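Long-range contacts in putative N-acetylneuraminate lyase ([Ruminococcus] gnavus ATCC 29149, PDB 6RB7), which belongs to the dihydrodipicolinate synthetase family, whose members are built on a (beta/alpha)8 barrel, and is assembled here from four chains: residues Met32-Ile42 with Gly215-Gly223; Pro163-Gln174 with Asn193-Met202. All blocks are in the same frame, centred on the assembly; numbering follows the deposited sequence.

In the fold
Both contacts belong to the parallel barrel of the chain, and their centres lie about 11 Å apart. Contact 2 pairs strand 166-171 with strand 194-199, and the latter is also the neighbour of strand 219-222 in contact 1; Phe221 N reaches Val197 O at 2.8 Å there. Along the chain, both segments of contact 2 fall between those of contact 1, so Met32-Ile42 meets a strand that lies far later in the sequence. The residues leading into strand 41-43 touch several strands near their N-terminal ends, and Tyr38 OH lies 2.6 Å from Asp166 OD2, probably hydrogen-bonded. The N-terminal segment thus joins the early and late parts of the barrel.

Contact 1: Met32-Ile42 with Gly215-Gly223; sequences MRNLEKYKGVI and GAEYIIFNG
Tyr38 CB and Ile219 CD1 meet at 3.8 Å, and Phe221 CZ approaches the same Tyr38 CB at 3.9 Å. Ile219 CG1 stands anti to the backbone N (chi1 -175°) and the chain continues extended, carrying CD1 to Tyr38. Ile42 lies against Phe221 CE2, and Leu35 CD1 rests on the backbone from Glu217 to Ile219, 4.0 Å from Ile219 CB. Branched and aromatic side chains suit this buried interior, while the Tyr38 hydroxyl leaves the cluster to bond Asp166. In the (beta/alpha)8 barrel, strand 219-222 is the seventh strand, and a loop with a 3-10 turn at 36-38 passes beside it before entering the first, 41-43; Ile110 of a third strand closes on Tyr38, Ile42 and Phe221. Farther out, Arg33 bends at chi3 (60°) so that NE and NH2 both give hydrogens to Glu217 O, each at 2.9 Å. NE approaches in the carbonyl plane, whereas NH2 sits above it. The same NH2 hangs over one face of Tyr218, its guanidinium plane perpendicular to the ring, a cation-pi contact with Arg33 CZ 4.9 Å from the ring centroid. Arg33 NH1 also bonds Pro192 O, and NH2 bonds Val194 O, as arginine's several N-H groups allow. The extended Glu217 chain brings its carboxylate to the Arg33 backbone, where the anti lone pair of OE2 takes Arg33 N at 2.9 Å. The Met32 side chain crosses that of Glu217 at about a right angle, SD touching CG, and a water donates to both Arg33 O and Ala216 O.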
loop_
_atom_site.group_PDB
_atom_site.type_symbol
_atom_site.label_atom_id
_atom_site.label_comp_id
_atom_site.label_asym_id
_atom_site.label_seq_id
_atom_site.Cartn_x
_atom_site.Cartn_y
_atom_site.Cartn_z
ATOM N N MET A 32 -19.371 -36.424 -3.205
ATOM C CA MET A 32 -18.486 -35.248 -2.974
ATOM C C MET A 32 -17.054 -35.738 -2.735
ATOM O O MET A 32 -16.847 -36.735 -2.022
ATOM C CB MET A 32 -18.900 -34.389 -1.775
ATOM C CG MET A 32 -20.279 -33.789 -1.872
ATOM S SD MET A 32 -20.449 -32.495 -3.102
ATOM C CE MET A 32 -21.874 -33.112 -4.013
ATOM N N ARG A 33 -16.086 -35.032 -3.310
ATOM C CA ARG A 33 -14.647 -35.302 -3.127
ATOM C C ARG A 33 -14.355 -35.356 -1.632
ATOM O O ARG A 33 -14.787 -34.448 -0.909
ATOM C CB ARG A 33 -13.847 -34.191 -3.810
ATOM C CG ARG A 33 -12.353 -34.325 -3.553
ATOM C CD ARG A 33 -11.531 -33.643 -4.600
ATOM N NE ARG A 33 -11.797 -32.216 -4.683
ATOM C CZ ARG A 33 -11.253 -31.427 -5.612
ATOM N NH1 ARG A 33 -10.427 -31.956 -6.518
ATOM N NH2 ARG A 33 -11.577 -30.145 -5.633
ATOM N N ASN A 34 -13.619 -36.371 -1.196
ATOM C CA ASN A 34 -13.290 -36.598 0.241
ATOM C C ASN A 34 -11.972 -35.883 0.579
ATOM O O ASN A 34 -10.907 -36.287 0.066
ATOM C CB ASN A 34 -13.202 -38.093 0.520
ATOM C CG ASN A 34 -12.968 -38.413 1.975
ATOM O OD1 ASN A 34 -12.290 -37.682 2.679
ATOM N ND2 ASN A 34 -13.521 -39.510 2.450
ATOM N N LEU A 35 -12.050 -34.833 1.404
ATOM C CA LEU A 35 -10.824 -34.072 1.793
ATOM C C LEU A 35 -10.555 -34.233 3.282
ATOM O O LEU A 35 -9.866 -33.409 3.870
ATOM C CB LEU A 35 -11.036 -32.606 1.401
ATOM C CG LEU A 35 -11.191 -32.374 -0.096
ATOM C CD1 LEU A 35 -11.515 -30.926 -0.379
ATOM C CD2 LEU A 35 -9.967 -32.794 -0.854
ATOM N N GLU A 36 -11.074 -35.304 3.907
ATOM C CA GLU A 36 -10.932 -35.471 5.370
ATOM C C GLU A 36 -9.461 -35.487 5.769
ATOM O O GLU A 36 -9.145 -35.042 6.876
ATOM C CB GLU A 36 -11.632 -36.759 5.820
ATOM C CG GLU A 36 -13.139 -36.709 5.644
ATOM C CD GLU A 36 -13.810 -35.533 6.332
ATOM O OE1 GLU A 36 -13.619 -35.363 7.561
ATOM O OE2 GLU A 36 -14.492 -34.752 5.629
ATOM N N LYS A 37 -8.583 -36.035 4.941
ATOM C CA LYS A 37 -7.158 -36.190 5.322
ATOM C C LYS A 37 -6.488 -34.826 5.456
ATOM O O LYS A 37 -5.357 -34.750 5.969
ATOM C CB LYS A 37 -6.429 -37.083 4.341
ATOM C CG LYS A 37 -6.234 -36.535 2.939
ATOM C CD LYS A 37 -5.442 -37.568 2.144
ATOM C CE LYS A 37 -5.411 -37.288 0.692
ATOM N NZ LYS A 37 -4.723 -38.418 0.024
ATOM N N TYR A 38 -7.119 -33.753 4.965
ATOM C CA TYR A 38 -6.528 -32.399 5.039
ATOM C C TYR A 38 -7.110 -31.599 6.204
ATOM O O TYR A 38 -6.632 -30.457 6.404
ATOM C CB TYR A 38 -6.758 -31.659 3.722
ATOM C CG TYR A 38 -6.112 -32.350 2.559
ATOM C CD1 TYR A 38 -4.729 -32.326 2.424
ATOM C CD2 TYR A 38 -6.853 -33.018 1.594
ATOM C CE1 TYR A 38 -4.107 -32.921 1.342
ATOM C CE2 TYR A 38 -6.229 -33.630 0.525
ATOM C CZ TYR A 38 -4.848 -33.583 0.395
ATOM O OH TYR A 38 -4.221 -34.183 -0.655
ATOM N N LYS A 39 -8.111 -32.128 6.893
ATOM C CA LYS A 39 -8.844 -31.358 7.912
ATOM C C LYS A 39 -8.170 -31.601 9.249
ATOM O O LYS A 39 -8.448 -32.622 9.907
ATOM C CB LYS A 39 -10.300 -31.807 7.982
ATOM C CG LYS A 39 -11.067 -31.506 6.726
ATOM C CD LYS A 39 -12.507 -31.868 6.809
ATOM C CE LYS A 39 -13.238 -31.670 5.505
ATOM N NZ LYS A 39 -14.674 -31.962 5.730
ATOM N N GLY A 40 -7.593 -30.561 9.754
ATOM C CA GLY A 40 -6.938 -30.613 11.069
ATOM C C GLY A 40 -5.723 -29.728 11.041
ATOM O O GLY A 40 -5.669 -28.768 10.243
ATOM N N VAL A 41 -4.802 -30.036 11.921
ATOM C CA VAL A 41 -3.615 -29.188 12.177
ATOM C C VAL A 41 -2.449 -29.771 11.368
ATOM O O VAL A 41 -2.052 -30.918 11.572
ATOM C CB VAL A 41 -3.321 -29.188 13.673
ATOM C CG1 VAL A 41 -1.970 -28.570 13.985
ATOM C CG2 VAL A 41 -4.462 -28.527 14.450
ATOM N N ILE A 42 -1.952 -28.981 10.416
ATOM C CA ILE A 42 -0.831 -29.354 9.518
ATOM C C ILE A 42 0.281 -28.333 9.713
ATOM O O ILE A 42 0.330 -27.270 9.068
ATOM C CB ILE A 42 -1.294 -29.478 8.060
ATOM C CG1 ILE A 42 -2.364 -30.564 7.921
ATOM C CG2 ILE A 42 -0.100 -29.722 7.137
ATOM C CD1 ILE A 42 -2.885 -30.754 6.512
ATOM N N GLY A 215 -17.338 -24.113 -2.612
ATOM C CA GLY A 215 -18.256 -25.116 -2.047
ATOM C C GLY A 215 -17.552 -26.303 -1.418
ATOM O O GLY A 215 -16.403 -26.225 -0.992
ATOM N N ALA A 216 -18.296 -27.385 -1.202
ATOM C CA ALA A 216 -17.888 -28.467 -0.298
ATOM C C ALA A 216 -16.743 -29.340 -0.842
ATOM O O ALA A 216 -16.154 -30.044 -0.043
ATOM C CB ALA A 216 -19.086 -29.345 0.003
ATOM N N GLU A 217 -16.491 -29.327 -2.141
ATOM C CA GLU A 217 -15.437 -30.179 -2.744
ATOM C C GLU A 217 -14.082 -29.492 -2.688
ATOM O O GLU A 217 -13.138 -30.079 -3.228
ATOM C CB GLU A 217 -15.768 -30.525 -4.180
ATOM C CG GLU A 217 -16.989 -31.414 -4.230
ATOM C CD GLU A 217 -17.053 -32.170 -5.528
ATOM O OE1 GLU A 217 -17.216 -31.508 -6.568
ATOM O OE2 GLU A 217 -16.905 -33.379 -5.494
ATOM N N TYR A 218 -13.943 -28.383 -1.953
ATOM C CA TYR A 218 -12.665 -27.679 -1.807
ATOM C C TYR A 218 -12.447 -27.394 -0.344
ATOM O O TYR A 218 -13.404 -27.382 0.446
ATOM C CB TYR A 218 -12.674 -26.377 -2.628
ATOM C CG TYR A 218 -12.777 -26.602 -4.101
ATOM C CD1 TYR A 218 -14.002 -26.856 -4.705
ATOM C CD2 TYR A 218 -11.655 -26.549 -4.900
ATOM C CE1 TYR A 218 -14.094 -27.067 -6.063
ATOM C CE2 TYR A 218 -11.735 -26.740 -6.269
ATOM C CZ TYR A 218 -12.957 -27.004 -6.851
ATOM O OH TYR A 218 -13.049 -27.234 -8.193
ATOM N N ILE A 219 -11.183 -27.277 0.023
ATOM C CA ILE A 219 -10.777 -26.953 1.401
ATOM C C ILE A 219 -9.966 -25.666 1.389
ATOM O O ILE A 219 -9.098 -25.456 0.521
ATOM C CB ILE A 219 -10.006 -28.102 2.079
ATOM C CG1 ILE A 219 -9.710 -27.762 3.527
ATOM C CG2 ILE A 219 -8.738 -28.469 1.323
ATOM C CD1 ILE A 219 -9.273 -28.948 4.348
ATOM N N ILE A 220 -10.276 -24.806 2.356
ATOM C CA ILE A 220 -9.454 -23.615 2.635
ATOM C C ILE A 220 -8.674 -23.874 3.924
ATOM O O ILE A 220 -9.270 -24.345 4.919
ATOM C CB ILE A 220 -10.276 -22.320 2.734
ATOM C CG1 ILE A 220 -11.320 -22.222 1.617
ATOM C CG2 ILE A 220 -9.323 -21.147 2.774
ATOM C CD1 ILE A 220 -10.761 -22.293 0.206
ATOM N N PHE A 221 -7.383 -23.652 3.877
ATOM C CA PHE A 221 -6.528 -23.771 5.063
ATOM C C PHE A 221 -6.270 -22.391 5.662
ATOM O O PHE A 221 -5.922 -21.449 4.926
ATOM C CB PHE A 221 -5.182 -24.397 4.783
ATOM C CG PHE A 221 -5.194 -25.736 4.087
ATOM C CD1 PHE A 221 -5.345 -25.817 2.718
ATOM C CD2 PHE A 221 -5.100 -26.919 4.820
ATOM C CE1 PHE A 221 -5.290 -27.040 2.075
ATOM C CE2 PHE A 221 -5.113 -28.137 4.177
ATOM C CZ PHE A 221 -5.215 -28.194 2.817
ATOM N N ASN A 222 -6.475 -22.241 6.960
ATOM C CA ASN A 222 -6.130 -20.970 7.629
ATOM C C ASN A 222 -4.600 -20.853 7.717
ATOM O O ASN A 222 -3.950 -21.728 8.356
ATOM C CB ASN A 222 -6.719 -20.924 9.025
ATOM C CG ASN A 222 -6.428 -19.597 9.697
ATOM O OD1 ASN A 222 -7.184 -18.675 9.500
ATOM N ND2 ASN A 222 -5.316 -19.502 10.445
ATOM N N GLY A 223 -4.046 -19.785 7.189
ATOM C CA GLY A 223 -2.608 -19.477 7.213
ATOM C C GLY A 223 -2.162 -18.610 8.374
ATOM O O GLY A 223 -1.071 -18.835 8.885
HETATM O O HOH W 1 -16.515 -32.602 -0.078
#

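Contact 2: Pro163-Gln174 with Asn193-Met202; sequences PNTDFVIYNIPQ and NVIGVANSSM. Unlike the reference sequence in segment 193-202: Ala198 (reference Lys).
Strands 166-171 and 194-199 run parallel at 26°, their axes approaching to 4.5 Å. Phe167 and Ile169 alternately give and take backbone bonds, and Asn171 N bonds Ala198 O while Asn171 O accepts from Ser200 N. Between the Phe167-Val194 and Ile169-Val197 pairs one residue on the first strand faces two on the second, a beta bulge at Ile195 and Gly196; the backbone angles of Gly196 (phi 147°) call for glycine. These fifth and sixth barrel strands are joined by a beta-alpha-beta crossover through helix 182-188. Phe167 and Ile169 turn to helix 148-160 on the outside of the barrel, where Phe167 CD1 meets Val194 CG2 at 4.1 Å. On the other face, Val168 packs against Ile195, branched shapes that suit a buried strand, and Tyr170 CD2 lies 3.6 Å from CB of Ala198, which differs from the reference sequence. Tyr170 OH and Ser200 OG hydrogen-bond at 2.8 Å. Asn171 and Asn199 lie side by side, Asn171 ND2 giving a nearly straight bond to Asn199 OD1 at 2.8 Å; Asn171 OD1 takes Leu180 N, so both ends of the amide are used. Gln174 NE2 reaches Ser200 O, and Asn193 ND2 donates to Pro163 O from above the Pro163 carbonyl plane.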
loop_
_atom_site.group_PDB
_atom_site.type_symbol
_atom_site.label_atom_id
_atom_site.label_comp_id
_atom_site.label_asym_id
_atom_site.label_seq_id
_atom_site.Cartn_x
_atom_site.Cartn_y
_atom_site.Cartn_z
ATOM N N PRO A 163 0.522 -34.908 -12.442
ATOM C CA PRO A 163 -0.848 -34.886 -12.927
ATOM C C PRO A 163 -1.827 -35.765 -12.155
ATOM O O PRO A 163 -3.035 -35.673 -12.434
ATOM C CB PRO A 163 -0.686 -35.358 -14.376
ATOM C CG PRO A 163 0.504 -36.255 -14.323
ATOM C CD PRO A 163 1.463 -35.563 -13.377
ATOM N N ASN A 164 -1.326 -36.601 -11.253
ATOM C CA ASN A 164 -2.166 -37.504 -10.432
ATOM C C ASN A 164 -2.224 -36.997 -8.999
ATOM O O ASN A 164 -2.659 -37.766 -8.132
ATOM C CB ASN A 164 -1.574 -38.920 -10.469
ATOM C CG ASN A 164 -1.513 -39.411 -11.894
ATOM O OD1 ASN A 164 -2.568 -39.546 -12.519
ATOM N ND2 ASN A 164 -0.308 -39.596 -12.428
ATOM N N THR A 165 -1.781 -35.760 -8.740
ATOM C CA THR A 165 -1.578 -35.262 -7.363
ATOM C C THR A 165 -2.498 -34.070 -7.083
ATOM O O THR A 165 -2.535 -33.138 -7.878
ATOM C CB THR A 165 -0.110 -34.949 -7.090
ATOM O OG1 THR A 165 0.682 -36.122 -7.318
ATOM C CG2 THR A 165 0.131 -34.558 -5.657
ATOM N N ASP A 166 -3.146 -34.088 -5.923
ATOM C CA ASP A 166 -3.913 -32.930 -5.412
ATOM C C ASP A 166 -3.030 -31.667 -5.399
ATOM O O ASP A 166 -1.827 -31.748 -5.115
ATOM C CB ASP A 166 -4.432 -33.179 -4.013
ATOM C CG ASP A 166 -5.500 -34.256 -3.886
ATOM O OD1 ASP A 166 -6.095 -34.657 -4.915
ATOM O OD2 ASP A 166 -5.748 -34.667 -2.762
ATOM N N PHE A 167 -3.637 -30.516 -5.672
ATOM C CA PHE A 167 -2.896 -29.241 -5.821
ATOM C C PHE A 167 -3.550 -28.194 -4.914
ATOM O O PHE A 167 -4.770 -27.922 -5.005
ATOM C CB PHE A 167 -2.901 -28.763 -7.259
ATOM C CG PHE A 167 -2.010 -27.583 -7.536
ATOM C CD1 PHE A 167 -2.422 -26.290 -7.257
ATOM C CD2 PHE A 167 -0.773 -27.770 -8.123
ATOM C CE1 PHE A 167 -1.590 -25.211 -7.543
ATOM C CE2 PHE A 167 0.063 -26.692 -8.387
ATOM C CZ PHE A 167 -0.355 -25.418 -8.108
ATOM N N VAL A 168 -2.726 -27.549 -4.105
ATOM C CA VAL A 168 -3.120 -26.429 -3.192
ATOM C C VAL A 168 -2.477 -25.130 -3.645
ATOM O O VAL A 168 -1.238 -25.037 -3.717
ATOM C CB VAL A 168 -2.739 -26.731 -1.741
ATOM C CG1 VAL A 168 -3.136 -25.601 -0.819
ATOM C CG2 VAL A 168 -3.364 -28.045 -1.257
ATOM N N ILE A 169 -3.297 -24.098 -3.882
ATOM C CA ILE A 169 -2.780 -22.740 -4.151
ATOM C C ILE A 169 -2.441 -22.100 -2.814
ATOM O O ILE A 169 -3.299 -22.149 -1.916
ATOM C CB ILE A 169 -3.866 -21.924 -4.861
ATOM C CG1 ILE A 169 -4.228 -22.545 -6.203
ATOM C CG2 ILE A 169 -3.460 -20.460 -4.957
ATOM C CD1 ILE A 169 -5.579 -22.061 -6.706
ATOM N N TYR A 170 -1.279 -21.479 -2.692
ATOM C CA TYR A 170 -0.900 -20.756 -1.460
ATOM C C TYR A 170 -1.041 -19.264 -1.734
ATOM O O TYR A 170 -0.233 -18.691 -2.497
ATOM C CB TYR A 170 0.473 -21.181 -0.972
ATOM C CG TYR A 170 0.725 -20.833 0.472
ATOM C CD1 TYR A 170 0.863 -19.532 0.867
ATOM C CD2 TYR A 170 0.790 -21.821 1.454
ATOM C CE1 TYR A 170 1.126 -19.202 2.187
ATOM C CE2 TYR A 170 0.973 -21.492 2.790
ATOM C CZ TYR A 170 1.104 -20.177 3.163
ATOM O OH TYR A 170 1.323 -19.813 4.472
ATOM N N ASN A 171 -2.041 -18.627 -1.095
ATOM C CA ASN A 171 -2.313 -17.183 -1.276
ATOM C C ASN A 171 -1.585 -16.401 -0.195
ATOM O O ASN A 171 -1.892 -16.573 0.976
ATOM C CB ASN A 171 -3.812 -16.915 -1.268
ATOM C CG ASN A 171 -4.160 -15.486 -1.586
ATOM O OD1 ASN A 171 -3.587 -14.923 -2.517
ATOM N ND2 ASN A 171 -5.067 -14.885 -0.809
ATOM N N ILE A 172 -0.617 -15.586 -0.581
ATOM C CA ILE A 172 0.190 -14.783 0.385
ATOM C C ILE A 172 0.546 -13.453 -0.271
ATOM O O ILE A 172 1.699 -13.179 -0.593
ATOM C CB ILE A 172 1.373 -15.615 0.902
ATOM C CG1 ILE A 172 2.144 -14.840 1.975
ATOM C CG2 ILE A 172 2.248 -16.138 -0.227
ATOM C CD1 ILE A 172 2.734 -15.724 3.043
ATOM N N PRO A 173 -0.461 -12.598 -0.531
ATOM C CA PRO A 173 -0.251 -11.396 -1.333
ATOM C C PRO A 173 0.758 -10.445 -0.702
ATOM O O PRO A 173 1.464 -9.736 -1.464
ATOM C CB PRO A 173 -1.620 -10.752 -1.491
ATOM C CG PRO A 173 -2.463 -11.392 -0.409
ATOM C CD PRO A 173 -1.872 -12.765 -0.156
ATOM N N GLN A 174 0.824 -10.412 0.619
ATOM C CA GLN A 174 1.727 -9.497 1.370
ATOM C C GLN A 174 3.184 -9.751 1.012
ATOM O O GLN A 174 3.995 -8.813 1.108
ATOM C CB GLN A 174 1.688 -9.761 2.876
ATOM C CG GLN A 174 0.353 -9.725 3.557
ATOM C CD GLN A 174 -0.219 -11.115 3.670
ATOM O OE1 GLN A 174 -0.526 -11.715 2.657
ATOM N NE2 GLN A 174 -0.365 -11.612 4.895
ATOM N N ASN A 193 -7.469 -31.182 -10.382
ATOM C CA ASN A 193 -6.515 -31.521 -9.304
ATOM C C ASN A 193 -6.516 -30.456 -8.209
ATOM O O ASN A 193 -6.081 -30.758 -7.106
ATOM C CB ASN A 193 -5.092 -31.716 -9.812
ATOM C CG ASN A 193 -4.992 -32.979 -10.649
ATOM O OD1 ASN A 193 -6.009 -33.587 -10.978
ATOM N ND2 ASN A 193 -3.802 -33.328 -11.065
ATOM N N VAL A 194 -6.966 -29.247 -8.500
ATOM C CA VAL A 194 -6.999 -28.165 -7.460
ATOM C C VAL A 194 -8.014 -28.576 -6.394
ATOM O O VAL A 194 -9.187 -28.755 -6.711
ATOM C CB VAL A 194 -7.302 -26.796 -8.066
ATOM C CG1 VAL A 194 -7.489 -25.751 -6.985
ATOM C CG2 VAL A 194 -6.152 -26.367 -9.005
ATOM N N ILE A 195 -7.559 -28.651 -5.137
ATOM C CA ILE A 195 -8.405 -29.031 -3.989
ATOM C C ILE A 195 -8.692 -27.827 -3.117
ATOM O O ILE A 195 -9.543 -27.960 -2.237
ATOM C CB ILE A 195 -7.795 -30.179 -3.153
ATOM C CG1 ILE A 195 -6.449 -29.816 -2.522
ATOM C CG2 ILE A 195 -7.723 -31.452 -3.969
ATOM C CD1 ILE A 195 -6.069 -30.713 -1.371
ATOM N N GLY A 196 -8.039 -26.684 -3.357
ATOM C CA GLY A 196 -8.313 -25.520 -2.511
ATOM C C GLY A 196 -7.113 -24.643 -2.305
ATOM O O GLY A 196 -6.259 -24.568 -3.179
ATOM N N VAL A 197 -7.165 -23.879 -1.229
ATOM C CA VAL A 197 -6.338 -22.662 -1.043
ATOM C C VAL A 197 -5.818 -22.664 0.391
ATOM O O VAL A 197 -6.636 -22.772 1.308
ATOM C CB VAL A 197 -7.114 -21.361 -1.281
ATOM C CG1 VAL A 197 -6.220 -20.154 -1.131
ATOM C CG2 VAL A 197 -7.813 -21.374 -2.622
ATOM N N ALA A 198 -4.526 -22.514 0.568
ATOM C CA ALA A 198 -3.940 -22.141 1.856
ATOM C C ALA A 198 -3.884 -20.626 1.906
ATOM O O ALA A 198 -3.154 -20.024 1.085
ATOM C CB ALA A 198 -2.607 -22.791 2.047
ATOM N N ASN A 199 -4.717 -20.025 2.738
ATOM C CA ASN A 199 -4.905 -18.557 2.692
ATOM C C ASN A 199 -4.120 -17.886 3.807
ATOM O O ASN A 199 -4.525 -18.003 4.990
ATOM C CB ASN A 199 -6.361 -18.158 2.802
ATOM C CG ASN A 199 -6.467 -16.691 2.456
ATOM O OD1 ASN A 199 -6.144 -16.338 1.326
ATOM N ND2 ASN A 199 -6.769 -15.835 3.422
ATOM N N SER A 200 -3.131 -17.075 3.421
ATOM C CA SER A 200 -2.294 -16.330 4.398
ATOM C C SER A 200 -2.500 -14.815 4.278
ATOM O O SER A 200 -1.849 -14.100 5.037
ATOM C CB SER A 200 -0.843 -16.689 4.316
ATOM O OG SER A 200 -0.661 -17.956 4.980
ATOM N N SER A 201 -3.440 -14.352 3.462
ATOM C CA SER A 201 -3.865 -12.948 3.512
ATOM C C SER A 201 -4.516 -12.720 4.876
ATOM O O SER A 201 -4.995 -13.677 5.500
ATOM C CB SER A 201 -4.796 -12.611 2.383
ATOM O OG SER A 201 -6.086 -13.150 2.596
ATOM N N MET A 202 -4.532 -11.480 5.335
ATOM C CA MET A 202 -5.074 -11.207 6.685
ATOM C C MET A 202 -6.595 -11.207 6.778
ATOM O O MET A 202 -7.120 -11.577 7.829
ATOM C CB MET A 202 -4.478 -9.928 7.258
ATOM C CG MET A 202 -2.978 -10.005 7.460
ATOM S SD MET A 202 -2.400 -11.397 8.406
ATOM C CE MET A 202 -3.131 -11.018 9.998
HETATM O O HOH W 2 -1.326 -31.556 -9.711
#